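Uncharacterized lipoprotein yjhA (Bacillus subtilis, PDB 3CFU) is of unknown function but is probably a membrane-attached lipoprotein, of which this chain is the DUF4352 part. Local coordinates at residues 15-20 / 120-125; 47-52 / 70-75; 53-56 / 62-65. All coordinates share one frame; numbering follows the deposited sequence.

Overall arrangement
All three contacts join strands of different sheets through side chains, and the touching residues are mostly buried. Interactions 1 and 2 lie deeper in the core and hold the same pair of sheets: strands 13-23 and 47-57 are neighbours on one side, 121-124 and 70-73 on the other. Interaction 1 is the largest of the three and the aromatic one, with two stacked rings, whereas interaction 2 is purely aliphatic. Interaction 3 takes the far end of strand 47-57 to strand 63-66, about 19 Å between centres from interaction 2, and pairs a selenomethionine with a partly exposed tyrosine. Tyr124 of interaction 1 and Phe70 of the segment 70-75 both reach Met55, tying the set together.

Interaction 1 (15-20 / 120-125); sequences FTVNKV and YTLVYN
Phe15 and Tyr124 stack across the interior of a beta sandwich, consistent with the immunoglobulin-like fold probable for this family. Strands 15-20 and 121-124 belong to opposing sheets; their axes are 9.7 Å apart at the closest, too far for backbone pairing, and side chains make the join. The tight end is the aromatic one. The two rings form an offset stack with centroids 4.1 Å apart and planes only 14° from parallel. Each side chain has CG anti to its backbone nitrogen (chi1 176° in Phe15, 170° in Tyr124), which sends both rings into the gap between the sheets, where they slide over one another in opposite senses. That slip leaves Tyr124 CB over the Phe15 ring as well, a CH-pi contact 4.2 Å from the centroid. Beyond the stack, Tyr124 OH is hydrogen-bonded to Thr13 OG1, which gives the buried ring's hydroxyl a polar partner and should help hold its outer end.

Replacing Phe15 by an alanine would probably leave that face of Tyr124 without its stacking mate and open a gap beside Leu122. Two residues along each strand, packing thins to methyl groups, with Val17 CG2 reaching Leu122 CD2 at 3.8 Å. Farther along the strand the contact gives out altogether: Lys19 turns to solvent, making a long, weak ion pair with Asp21. The same Leu122 CD2 methyl links the two parts, meeting the Phe15 ring at its edge, 4.2 Å from CZ.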
ATOM      1  N   PHE A  15       2.150   8.399  -7.213  1.00 32.48           N
ATOM      2  CA  PHE A  15       2.184   7.085  -6.604  1.00 31.54           C
ATOM      3  C   PHE A  15       2.479   5.964  -7.580  1.00 30.26           C
ATOM      4  O   PHE A  15       2.032   5.991  -8.728  1.00 29.60           O
ATOM      5  CB  PHE A  15       0.831   6.811  -5.948  1.00 29.53           C
ATOM      6  CG  PHE A  15       0.706   5.442  -5.372  1.00 29.68           C
ATOM      7  CD1 PHE A  15       1.275   5.145  -4.145  1.00 25.94           C
ATOM      8  CD2 PHE A  15       0.051   4.439  -6.072  1.00 28.51           C
ATOM      9  CE1 PHE A  15       1.195   3.878  -3.621  1.00 26.77           C
ATOM     10  CE2 PHE A  15      -0.037   3.167  -5.556  1.00 26.50           C
ATOM     11  CZ  PHE A  15       0.542   2.882  -4.324  1.00 29.78           C
ATOM     12  N   THR A  16       3.199   4.952  -7.121  1.00 32.89           N
ATOM     13  CA  THR A  16       3.501   3.853  -8.009  1.00 37.98           C
ATOM     14  C   THR A  16       3.664   2.516  -7.309  1.00 37.11           C
ATOM     15  O   THR A  16       4.171   2.442  -6.189  1.00 39.53           O
ATOM     16  CB  THR A  16       4.792   4.155  -8.850  1.00 37.80           C
ATOM     17  OG1 THR A  16       5.267   2.948  -9.466  1.00 47.06           O
ATOM     18  CG2 THR A  16       5.873   4.724  -7.986  1.00 33.93           C
ATOM     19  N   VAL A  17       3.183   1.467  -7.969  1.00 41.99           N
ATOM     20  CA  VAL A  17       3.338   0.115  -7.459  1.00 42.87           C
ATOM     21  C   VAL A  17       4.533  -0.395  -8.269  1.00 46.26           C
ATOM     22  O   VAL A  17       4.447  -0.541  -9.491  1.00 45.59           O
ATOM     23  CB  VAL A  17       2.102  -0.773  -7.740  1.00 41.50           C
ATOM     24  CG1 VAL A  17       2.338  -2.163  -7.161  1.00 40.53           C
ATOM     25  CG2 VAL A  17       0.853  -0.159  -7.124  1.00 41.53           C
ATOM     26  N   ASN A  18       5.651  -0.643  -7.593  1.00 49.28           N
ATOM     27  CA  ASN A  18       6.872  -1.102  -8.257  1.00 51.17           C
ATOM     28  C   ASN A  18       6.806  -2.550  -8.722  1.00 53.84           C
ATOM     29  O   ASN A  18       6.655  -2.812  -9.915  1.00 54.22           O
ATOM     30  CB  ASN A  18       8.064  -0.898  -7.326  1.00 50.36           C
ATOM     31  CG  ASN A  18       8.274   0.562  -6.965  1.00 52.77           C
ATOM     32  OD1 ASN A  18       8.771   0.886  -5.882  1.00 56.10           O
ATOM     33  ND2 ASN A  18       7.903   1.452  -7.878  1.00 49.28           N
ATOM     34  N   LYS A  19       6.925  -3.491  -7.791  1.00 56.65           N
ATOM     35  CA  LYS A  19       6.864  -4.905  -8.144  1.00 57.06           C
ATOM     36  C   LYS A  19       6.017  -5.699  -7.172  1.00 57.12           C
ATOM     37  O   LYS A  19       5.633  -5.206  -6.107  1.00 55.15           O
ATOM     38  CB  LYS A  19       8.258  -5.548  -8.135  1.00 58.88           C
ATOM     39  CG  LYS A  19       9.420  -4.591  -8.249  1.00 64.29           C
ATOM     40  CD  LYS A  19      10.133  -4.427  -6.918  1.00 67.99           C
ATOM     41  CE  LYS A  19      10.913  -5.678  -6.538  1.00 62.34           C
ATOM     42  NZ  LYS A  19      11.527  -5.520  -5.194  1.00 67.87           N
ATOM     43  N   VAL A  20       5.725  -6.938  -7.560  1.00 56.68           N
ATOM     44  CA  VAL A  20       4.998  -7.846  -6.696  1.00 55.70           C
ATOM     45  C   VAL A  20       5.782  -9.154  -6.617  1.00 58.27           C
ATOM     46  O   VAL A  20       5.782  -9.955  -7.553  1.00 59.41           O
ATOM     47  CB  VAL A  20       3.574  -8.184  -7.187  1.00 53.71           C
ATOM     48  CG1 VAL A  20       2.922  -9.150  -6.193  1.00 50.96           C
ATOM     49  CG2 VAL A  20       2.738  -6.927  -7.300  1.00 54.80           C
ATOM     50  N   TYR A 120      -6.364  -9.623  -8.076  1.00 58.42           N
ATOM     51  CA  TYR A 120      -6.241  -8.587  -7.057  1.00 56.92           C
ATOM     52  C   TYR A 120      -5.895  -7.167  -7.498  1.00 54.52           C
ATOM     53  O   TYR A 120      -5.062  -6.937  -8.378  1.00 52.31           O
ATOM     54  CB  TYR A 120      -5.233  -9.062  -6.008  1.00 55.52           C
ATOM     55  CG  TYR A 120      -5.727 -10.250  -5.218  1.00 57.07           C
ATOM     56  CD1 TYR A 120      -6.301 -10.081  -3.958  1.00 63.05           C
ATOM     57  CD2 TYR A 120      -5.653 -11.543  -5.741  1.00 60.74           C
ATOM     58  CE1 TYR A 120      -6.789 -11.169  -3.234  1.00 65.54           C
ATOM     59  CE2 TYR A 120      -6.142 -12.640  -5.026  1.00 62.94           C
ATOM     60  CZ  TYR A 120      -6.704 -12.443  -3.774  1.00 65.47           C
ATOM     61  OH  TYR A 120      -7.164 -13.522  -3.053  1.00 74.27           O
ATOM     62  N   THR A 121      -6.543  -6.214  -6.843  1.00 50.44           N
ATOM     63  CA  THR A 121      -6.342  -4.810  -7.125  1.00 47.77           C
ATOM     64  C   THR A 121      -5.877  -4.097  -5.865  1.00 45.94           C
ATOM     65  O   THR A 121      -6.461  -4.259  -4.796  1.00 41.31           O
ATOM     66  CB  THR A 121      -7.656  -4.164  -7.592  1.00 48.90           C
ATOM     67  OG1 THR A 121      -8.244  -4.976  -8.614  1.00 54.77           O
ATOM     68  CG2 THR A 121      -7.402  -2.762  -8.143  1.00 44.35           C
ATOM     69  N   LEU A 122      -4.805  -3.323  -5.983  1.00 45.17           N
ATOM     70  CA  LEU A 122      -4.333  -2.574  -4.834  1.00 43.06           C
ATOM     71  C   LEU A 122      -5.093  -1.260  -4.921  1.00 40.91           C
ATOM     72  O   LEU A 122      -5.311  -0.727  -6.017  1.00 37.67           O
ATOM     73  CB  LEU A 122      -2.825  -2.321  -4.893  1.00 44.24           C
ATOM     74  CG  LEU A 122      -2.333  -1.559  -3.651  1.00 45.53           C
ATOM     75  CD1 LEU A 122      -2.430  -2.464  -2.434  1.00 42.74           C
ATOM     76  CD2 LEU A 122      -0.912  -1.072  -3.846  1.00 42.65           C
ATOM     77  N   VAL A 123      -5.526  -0.766  -3.765  1.00 38.90           N
ATOM     78  CA  VAL A 123      -6.273   0.479  -3.688  1.00 35.97           C
ATOM     79  C   VAL A 123      -5.441   1.486  -2.916  1.00 35.94           C
ATOM     80  O   VAL A 123      -4.824   1.156  -1.895  1.00 33.23           O
ATOM     81  CB  VAL A 123      -7.612   0.297  -2.940  1.00 39.02           C
ATOM     82  CG1 VAL A 123      -8.301   1.648  -2.793  1.00 35.39           C
ATOM     83  CG2 VAL A 123      -8.515  -0.715  -3.686  1.00 38.52           C
ATOM     84  N   TYR A 124      -5.425   2.719  -3.403  1.00 34.55           N
ATOM     85  CA  TYR A 124      -4.668   3.762  -2.751  1.00 33.46           C
ATOM     86  C   TYR A 124      -5.526   5.007  -2.648  1.00 31.59           C
ATOM     87  O   TYR A 124      -6.008   5.504  -3.664  1.00 31.89           O
ATOM     88  CB  TYR A 124      -3.394   4.070  -3.556  1.00 31.62           C
ATOM     89  CG  TYR A 124      -2.648   5.296  -3.088  1.00 28.86           C
ATOM     90  CD1 TYR A 124      -2.184   5.389  -1.782  1.00 16.43           C
ATOM     91  CD2 TYR A 124      -2.418   6.371  -3.945  1.00 32.30           C
ATOM     92  CE1 TYR A 124      -1.512   6.521  -1.330  1.00 21.19           C
ATOM     93  CE2 TYR A 124      -1.736   7.509  -3.506  1.00 31.83           C
ATOM     94  CZ  TYR A 124      -1.288   7.572  -2.191  1.00 28.54           C
ATOM     95  OH  TYR A 124      -0.615   8.673  -1.720  1.00 23.92           O
ATOM     96  N   ASN A 125      -5.743   5.489  -1.425  1.00 28.90           N
ATOM     97  CA  ASN A 125      -6.510   6.711  -1.211  1.00 30.81           C
ATOM     98  C   ASN A 125      -5.542   7.695  -0.545  1.00 28.43           C
ATOM     99  O   ASN A 125      -5.188   7.544   0.633  1.00 31.82           O
ATOM    100  CB  ASN A 125      -7.732   6.467  -0.312  1.00 27.49           C
ATOM    101  CG  ASN A 125      -8.670   7.674  -0.265  1.00 30.99           C
ATOM    102  OD1 ASN A 125      -8.249   8.800   0.037  1.00 28.62           O
ATOM    103  ND2 ASN A 125      -9.943   7.446  -0.573  1.00 38.79           N
TER

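Interaction 2 (47-52 / 70-75)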
ATOM      1  N   GLU A  47       0.041 -18.342  -0.390  1.00 51.31           N
ATOM      2  CA  GLU A  47       1.070 -17.489  -0.977  1.00 53.64           C
ATOM      3  C   GLU A  47       0.955 -16.057  -0.457  1.00 54.98           C
ATOM      4  O   GLU A  47      -0.148 -15.531  -0.276  1.00 53.71           O
ATOM      5  CB  GLU A  47       0.951 -17.512  -2.495  1.00 51.97           C
ATOM      6  N   ARG A  48       2.101 -15.433  -0.221  1.00 54.96           N
ATOM      7  CA  ARG A  48       2.130 -14.082   0.291  1.00 55.64           C
ATOM      8  C   ARG A  48       2.633 -13.067  -0.723  1.00 56.73           C
ATOM      9  O   ARG A  48       3.731 -13.208  -1.265  1.00 57.39           O
ATOM     10  CB  ARG A  48       3.031 -14.017   1.545  1.00 54.88           C
ATOM     11  CG  ARG A  48       2.950 -12.704   2.314  1.00 55.92           C
ATOM     12  CD  ARG A  48       3.512 -12.853   3.721  1.00 61.32           C
ATOM     13  NE  ARG A  48       4.926 -13.215   3.716  1.00 60.84           N
ATOM     14  CZ  ARG A  48       5.910 -12.379   3.403  1.00 64.78           C
ATOM     15  NH1 ARG A  48       5.640 -11.122   3.072  1.00 71.27           N
ATOM     16  NH2 ARG A  48       7.169 -12.796   3.420  1.00 66.59           N
ATOM     17  N   LEU A  49       1.807 -12.066  -1.003  1.00 54.88           N
ATOM     18  CA  LEU A  49       2.198 -10.999  -1.910  1.00 52.48           C
ATOM     19  C   LEU A  49       3.087  -9.994  -1.152  1.00 50.60           C
ATOM     20  O   LEU A  49       2.883  -9.729   0.036  1.00 50.12           O
ATOM     21  CB  LEU A  49       0.958 -10.255  -2.430  1.00 52.27           C
ATOM     22  CG  LEU A  49       0.142 -10.998  -3.494  1.00 53.53           C
ATOM     23  CD1 LEU A  49      -0.008 -12.459  -3.113  1.00 58.54           C
ATOM     24  CD2 LEU A  49      -1.219 -10.343  -3.663  1.00 53.04           C
ATOM     25  N   ILE A  50       4.090  -9.469  -1.848  1.00 48.80           N
ATOM     26  CA  ILE A  50       4.978  -8.463  -1.279  1.00 48.46           C
ATOM     27  C   ILE A  50       4.989  -7.321  -2.274  1.00 48.32           C
ATOM     28  O   ILE A  50       5.839  -7.273  -3.160  1.00 49.84           O
ATOM     29  CB  ILE A  50       6.428  -8.939  -1.106  1.00 50.71           C
ATOM     30  CG1 ILE A  50       6.485 -10.125  -0.143  1.00 50.21           C
ATOM     31  CG2 ILE A  50       7.282  -7.787  -0.586  1.00 48.39           C
ATOM     32  CD1 ILE A  50       5.916 -11.397  -0.724  1.00 61.71           C
ATOM     33  N   ILE A  51       4.036  -6.405  -2.131  1.00 48.72           N
ATOM     34  CA  ILE A  51       3.937  -5.266  -3.028  1.00 47.07           C
ATOM     35  C   ILE A  51       4.814  -4.123  -2.551  1.00 46.58           C
ATOM     36  O   ILE A  51       4.725  -3.698  -1.397  1.00 47.29           O
ATOM     37  CB  ILE A  51       2.476  -4.768  -3.131  1.00 46.42           C
ATOM     38  CG1 ILE A  51       1.582  -5.898  -3.654  1.00 44.78           C
ATOM     39  CG2 ILE A  51       2.395  -3.574  -4.064  1.00 45.46           C
ATOM     40  CD1 ILE A  51       0.103  -5.658  -3.475  1.00 45.13           C
ATOM     41  N   GLU A  52       5.687  -3.653  -3.437  1.00 46.26           N
ATOM     42  CA  GLU A  52       6.560  -2.532  -3.126  1.00 45.37           C
ATOM     43  C   GLU A  52       5.936  -1.338  -3.828  1.00 45.02           C
ATOM     44  O   GLU A  52       5.607  -1.412  -5.016  1.00 45.62           O
ATOM     45  CB  GLU A  52       7.982  -2.758  -3.652  1.00 43.61           C
ATOM     46  CG  GLU A  52       8.923  -1.622  -3.302  1.00 48.88           C
ATOM     47  CD  GLU A  52      10.302  -1.788  -3.902  1.00 64.19           C
ATOM     48  OE1 GLU A  52      10.437  -1.669  -5.139  1.00 67.11           O
ATOM     49  OE2 GLU A  52      11.255  -2.042  -3.132  1.00 71.97           O
ATOM     50  N   PHE A  70      -4.008   2.101   2.527  1.00 31.98           N
ATOM     51  CA  PHE A  70      -3.931   1.015   1.569  1.00 34.78           C
ATOM     52  C   PHE A  70      -4.896  -0.133   1.802  1.00 34.25           C
ATOM     53  O   PHE A  70      -5.291  -0.412   2.932  1.00 37.34           O
ATOM     54  CB  PHE A  70      -2.507   0.469   1.543  1.00 31.08           C
ATOM     55  CG  PHE A  70      -1.500   1.473   1.096  1.00 32.47           C
ATOM     56  CD1 PHE A  70      -0.805   2.244   2.019  1.00 29.52           C
ATOM     57  CD2 PHE A  70      -1.291   1.690  -0.257  1.00 27.58           C
ATOM     58  CE1 PHE A  70       0.086   3.223   1.605  1.00 36.64           C
ATOM     59  CE2 PHE A  70      -0.401   2.670  -0.687  1.00 35.44           C
ATOM     60  CZ  PHE A  70       0.290   3.439   0.244  1.00 37.48           C
ATOM     61  N   ASP A  71      -5.261  -0.810   0.724  1.00 36.09           N
ATOM     62  CA  ASP A  71      -6.182  -1.925   0.820  1.00 41.09           C
ATOM     63  C   ASP A  71      -6.119  -2.790  -0.431  1.00 42.47           C
ATOM     64  O   ASP A  71      -5.922  -2.285  -1.537  1.00 43.39           O
ATOM     65  CB  ASP A  71      -7.602  -1.398   1.036  1.00 40.16           C
ATOM     66  CG  ASP A  71      -8.603  -2.500   1.284  1.00 44.46           C
ATOM     67  OD1 ASP A  71      -8.201  -3.549   1.828  1.00 53.90           O
ATOM     68  OD2 ASP A  71      -9.795  -2.317   0.955  1.00 43.17           O
ATOM     69  N   LEU A  72      -6.262  -4.097  -0.236  1.00 45.17           N
ATOM     70  CA  LEU A  72      -6.239  -5.060  -1.333  1.00 44.97           C
ATOM     71  C   LEU A  72      -7.632  -5.669  -1.446  1.00 47.64           C
ATOM     72  O   LEU A  72      -8.199  -6.139  -0.456  1.00 48.05           O
ATOM     73  CB  LEU A  72      -5.218  -6.165  -1.054  1.00 43.66           C
ATOM     74  CG  LEU A  72      -4.724  -6.985  -2.248  1.00 48.31           C
ATOM     75  CD1 LEU A  72      -3.791  -6.126  -3.108  1.00 45.01           C
ATOM     76  CD2 LEU A  72      -3.991  -8.225  -1.742  1.00 43.92           C
ATOM     77  N   ARG A  73      -8.187  -5.658  -2.651  1.00 50.01           N
ATOM     78  CA  ARG A  73      -9.517  -6.202  -2.868  1.00 54.27           C
ATOM     79  C   ARG A  73      -9.517  -7.418  -3.812  1.00 56.22           C
ATOM     80  O   ARG A  73      -8.606  -7.586  -4.627  1.00 54.44           O
ATOM     81  CB  ARG A  73     -10.433  -5.087  -3.404  1.00 53.15           C
ATOM     82  CG  ARG A  73     -10.667  -3.969  -2.386  1.00 54.02           C
ATOM     83  CD  ARG A  73     -11.423  -2.772  -2.955  1.00 56.10           C
ATOM     84  NE  ARG A  73     -11.448  -1.670  -1.994  1.00 59.42           N
ATOM     85  CZ  ARG A  73     -11.667  -0.395  -2.310  1.00 62.02           C
ATOM     86  NH1 ARG A  73     -11.887  -0.055  -3.573  1.00 62.00           N
ATOM     87  NH2 ARG A  73     -11.641   0.544  -1.366  1.00 50.16           N
ATOM     88  N   ASP A  74     -10.541  -8.263  -3.675  1.00 61.38           N
ATOM     89  CA  ASP A  74     -10.723  -9.475  -4.492  1.00 63.04           C
ATOM     90  C   ASP A  74     -11.454  -9.139  -5.783  1.00 64.81           C
ATOM     91  O   ASP A  74     -11.712  -7.975  -6.086  1.00 64.59           O
ATOM     92  CB  ASP A  74     -11.617 -10.501  -3.776  1.00 63.74           C
ATOM     93  CG  ASP A  74     -10.957 -11.144  -2.584  1.00 66.30           C
ATOM     94  OD1 ASP A  74      -9.715 -11.271  -2.601  1.00 71.21           O
ATOM     95  OD2 ASP A  74     -11.683 -11.546  -1.646  1.00 65.58           O
ATOM     96  N   LYS A  75     -11.799 -10.186  -6.532  1.00 68.79           N
ATOM     97  CA  LYS A  75     -12.575 -10.017  -7.750  1.00 71.00           C
ATOM     98  C   LYS A  75     -13.962  -9.665  -7.194  1.00 72.48           C
ATOM     99  O   LYS A  75     -14.732  -8.951  -7.835  1.00 74.59           O
ATOM    100  CB  LYS A  75     -12.633 -11.321  -8.556  1.00 72.55           C
ATOM    101  CG  LYS A  75     -13.274 -11.198  -9.944  1.00 71.19           C
ATOM    102  CD  LYS A  75     -14.795 -11.164  -9.889  1.00 76.91           C
ATOM    103  CE  LYS A  75     -15.402 -11.450 -11.260  1.00 78.51           C
ATOM    104  NZ  LYS A  75     -16.887 -11.566 -11.206  1.00 77.58           N
TER
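Leu72 reaches across to both Leu49 and Ile51, giving one methyl to each. Its CD2 lies 4.0 Å from Leu49 CD2, and its CD1 lies 3.9 Å from Ile51 CD1, so the fork of the leucine spans two inward-facing residues of strand 47-52. The branches meet only by their ends, as befits backbones whose nearest CA atoms, those of Ile51 and Leu72, are 10.3 Å apart. Ile51 gets there by an extended chain, CD1 anti to CA (chi2 165°), which carries its last methyl well into the interlayer.

The next shell holds these groups in place. Leu122 and Tyr110 pack against Leu72, Val17 against Ile51, and Ile112 against Leu49. On the other face of strand 70-73, Asp71 OD2 forms a weak salt bridge with Arg73 NE at 3.4 Å and is also hydrogen-bonded to Ser79 OG. Backbone bonds from Leu49 to Tyr110 and from Ile51 to Leu108 fix the strand 47-57 side within its sheet. Aliphatic side chains meeting between two antiparallel sheets in this way are what the core of a beta sandwich is made of.

Interaction 3 (53-56 / 62-65); sequences VTME and SISY
A Met-aromatic contact joins Met55, modelled as selenomethionine, to Tyr65 where strands 53-56 and 63-65 of two different sheets face each other. The selenium SE lies 5.5 Å from the centroid of the Tyr65 ring, 50° off the ring normal, so it approaches the ring obliquely. The closer touching is at the root of the tyrosine: Met55 SE and Met55 CE each come to 3.8 Å from Tyr65 CB. Met55 leaves the backbone extended through chi2 (178°) and then bends at chi3 (65°), which swings CE round toward the opposing strand. There the same methyl also meets Ile63 CG2, more loosely, at 4.3 Å. Tyr65 has its CG wedged between the backbone nitrogen and the carbonyl carbon, and this directs the ring away from strand 53-56 although CB faces it; Tyr65 as a whole is partly exposed.

Several strands close in around the pair. Val104 of strand 103-112 touches both Met55 and Tyr65, Tyr124 of strand 121-124 packs on Met55, and Phe70 from strand 70-73 comes up to the selenium. Ile63 leans on Thr13 of strand 13-23 and is backbone-bonded to Leu98 of strand 95-98, while Ser64 N bonds to Asp130 OD1 in the loop just past helix 126-129.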
ATOM      1  N   VAL A  53       5.760  -0.247  -3.085  1.00 44.70           N
ATOM      2  CA  VAL A  53       5.163   0.970  -3.629  1.00 41.35           C
ATOM      3  C   VAL A  53       6.021   2.191  -3.289  1.00 42.80           C
ATOM      4  O   VAL A  53       6.877   2.138  -2.402  1.00 38.40           O
ATOM      5  CB  VAL A  53       3.709   1.186  -3.074  1.00 42.38           C
ATOM      6  CG1 VAL A  53       2.835  -0.022  -3.387  1.00 39.01           C
ATOM      7  CG2 VAL A  53       3.736   1.414  -1.574  1.00 41.19           C
ATOM      8  N   THR A  54       5.789   3.287  -4.005  1.00 42.88           N
ATOM      9  CA  THR A  54       6.525   4.521  -3.785  1.00 42.77           C
ATOM     10  C   THR A  54       5.564   5.695  -3.763  1.00 39.88           C
ATOM     11  O   THR A  54       4.655   5.772  -4.583  1.00 37.29           O
ATOM     12  CB  THR A  54       7.558   4.789  -4.911  1.00 45.03           C
ATOM     13  OG1 THR A  54       8.620   3.833  -4.821  1.00 52.36           O
ATOM     14  CG2 THR A  54       8.140   6.206  -4.789  1.00 40.29           C
HETATM   15  N   MSE A  55       5.777   6.596  -2.809  1.00 39.07           N
HETATM   16  CA  MSE A  55       4.976   7.802  -2.661  1.00 38.73           C
HETATM   17  C   MSE A  55       5.882   9.015  -2.809  1.00 37.12           C
HETATM   18  O   MSE A  55       6.917   9.114  -2.147  1.00 36.26           O
HETATM   19  CB  MSE A  55       4.310   7.875  -1.280  1.00 37.35           C
HETATM   20  CG  MSE A  55       3.116   6.967  -1.110  1.00 45.15           C
HETATM   21 SE   MSE A  55       2.318   7.016   0.660  1.00 57.00          SE
HETATM   22  CE  MSE A  55       1.671   8.838   0.701  1.00 26.63           C
ATOM     23  N   GLU A  56       5.492   9.939  -3.676  1.00 36.02           N
ATOM     24  CA  GLU A  56       6.268  11.148  -3.866  1.00 35.22           C
ATOM     25  C   GLU A  56       5.414  12.360  -3.545  1.00 36.12           C
ATOM     26  O   GLU A  56       4.372  12.593  -4.174  1.00 38.58           O
ATOM     27  CB  GLU A  56       6.773  11.251  -5.305  1.00 35.98           C
ATOM     28  CG  GLU A  56       7.402  12.596  -5.664  1.00 34.80           C
ATOM     29  CD  GLU A  56       7.920  12.617  -7.102  1.00 51.27           C
ATOM     30  OE1 GLU A  56       7.976  11.529  -7.719  1.00 55.03           O
ATOM     31  OE2 GLU A  56       8.274  13.706  -7.612  1.00 43.47           O
ATOM     32  N   SER A  62       3.804  19.048   4.385  1.00 33.25           N
ATOM     33  CA  SER A  62       4.439  17.781   4.692  1.00 29.00           C
ATOM     34  C   SER A  62       3.317  16.747   4.724  1.00 29.92           C
ATOM     35  O   SER A  62       2.156  17.085   4.959  1.00 29.09           O
ATOM     36  CB  SER A  62       5.131  17.837   6.052  1.00 30.71           C
ATOM     37  OG  SER A  62       5.845  16.637   6.297  1.00 31.65           O
ATOM     38  N   ILE A  63       3.674  15.494   4.478  1.00 30.10           N
ATOM     39  CA  ILE A  63       2.715  14.409   4.471  1.00 29.68           C
ATOM     40  C   ILE A  63       3.108  13.360   5.507  1.00 32.08           C
ATOM     41  O   ILE A  63       4.270  12.945   5.573  1.00 31.11           O
ATOM     42  CB  ILE A  63       2.646  13.718   3.071  1.00 31.50           C
ATOM     43  CG1 ILE A  63       1.903  14.620   2.069  1.00 29.04           C
ATOM     44  CG2 ILE A  63       1.969  12.326   3.196  1.00 27.36           C
ATOM     45  CD1 ILE A  63       1.847  14.053   0.624  1.00 16.71           C
ATOM     46  N   SER A  64       2.135  12.964   6.325  1.00 32.28           N
ATOM     47  CA  SER A  64       2.323  11.926   7.334  1.00 33.77           C
ATOM     48  C   SER A  64       1.636  10.709   6.724  1.00 33.98           C
ATOM     49  O   SER A  64       0.429  10.503   6.915  1.00 37.71           O
ATOM     50  CB  SER A  64       1.636  12.304   8.649  1.00 30.27           C
ATOM     51  OG  SER A  64       2.242  13.439   9.235  1.00 31.19           O
ATOM     52  N   TYR A  65       2.408   9.926   5.975  1.00 32.46           N
ATOM     53  CA  TYR A  65       1.899   8.735   5.298  1.00 31.87           C
ATOM     54  C   TYR A  65       1.616   7.629   6.290  1.00 32.35           C
ATOM     55  O   TYR A  65       2.282   7.529   7.317  1.00 28.95           O
ATOM     56  CB  TYR A  65       2.885   8.268   4.215  1.00 30.56           C
ATOM     57  CG  TYR A  65       4.205   7.724   4.716  1.00 30.68           C
ATOM     58  CD1 TYR A  65       4.350   6.367   5.019  1.00 34.50           C
ATOM     59  CD2 TYR A  65       5.316   8.557   4.865  1.00 30.75           C
ATOM     60  CE1 TYR A  65       5.579   5.846   5.436  1.00 35.06           C
ATOM     61  CE2 TYR A  65       6.547   8.054   5.282  1.00 26.90           C
ATOM     62  CZ  TYR A  65       6.676   6.697   5.575  1.00 35.89           C
ATOM     63  OH  TYR A  65       7.893   6.189   5.991  1.00 40.00           O
TER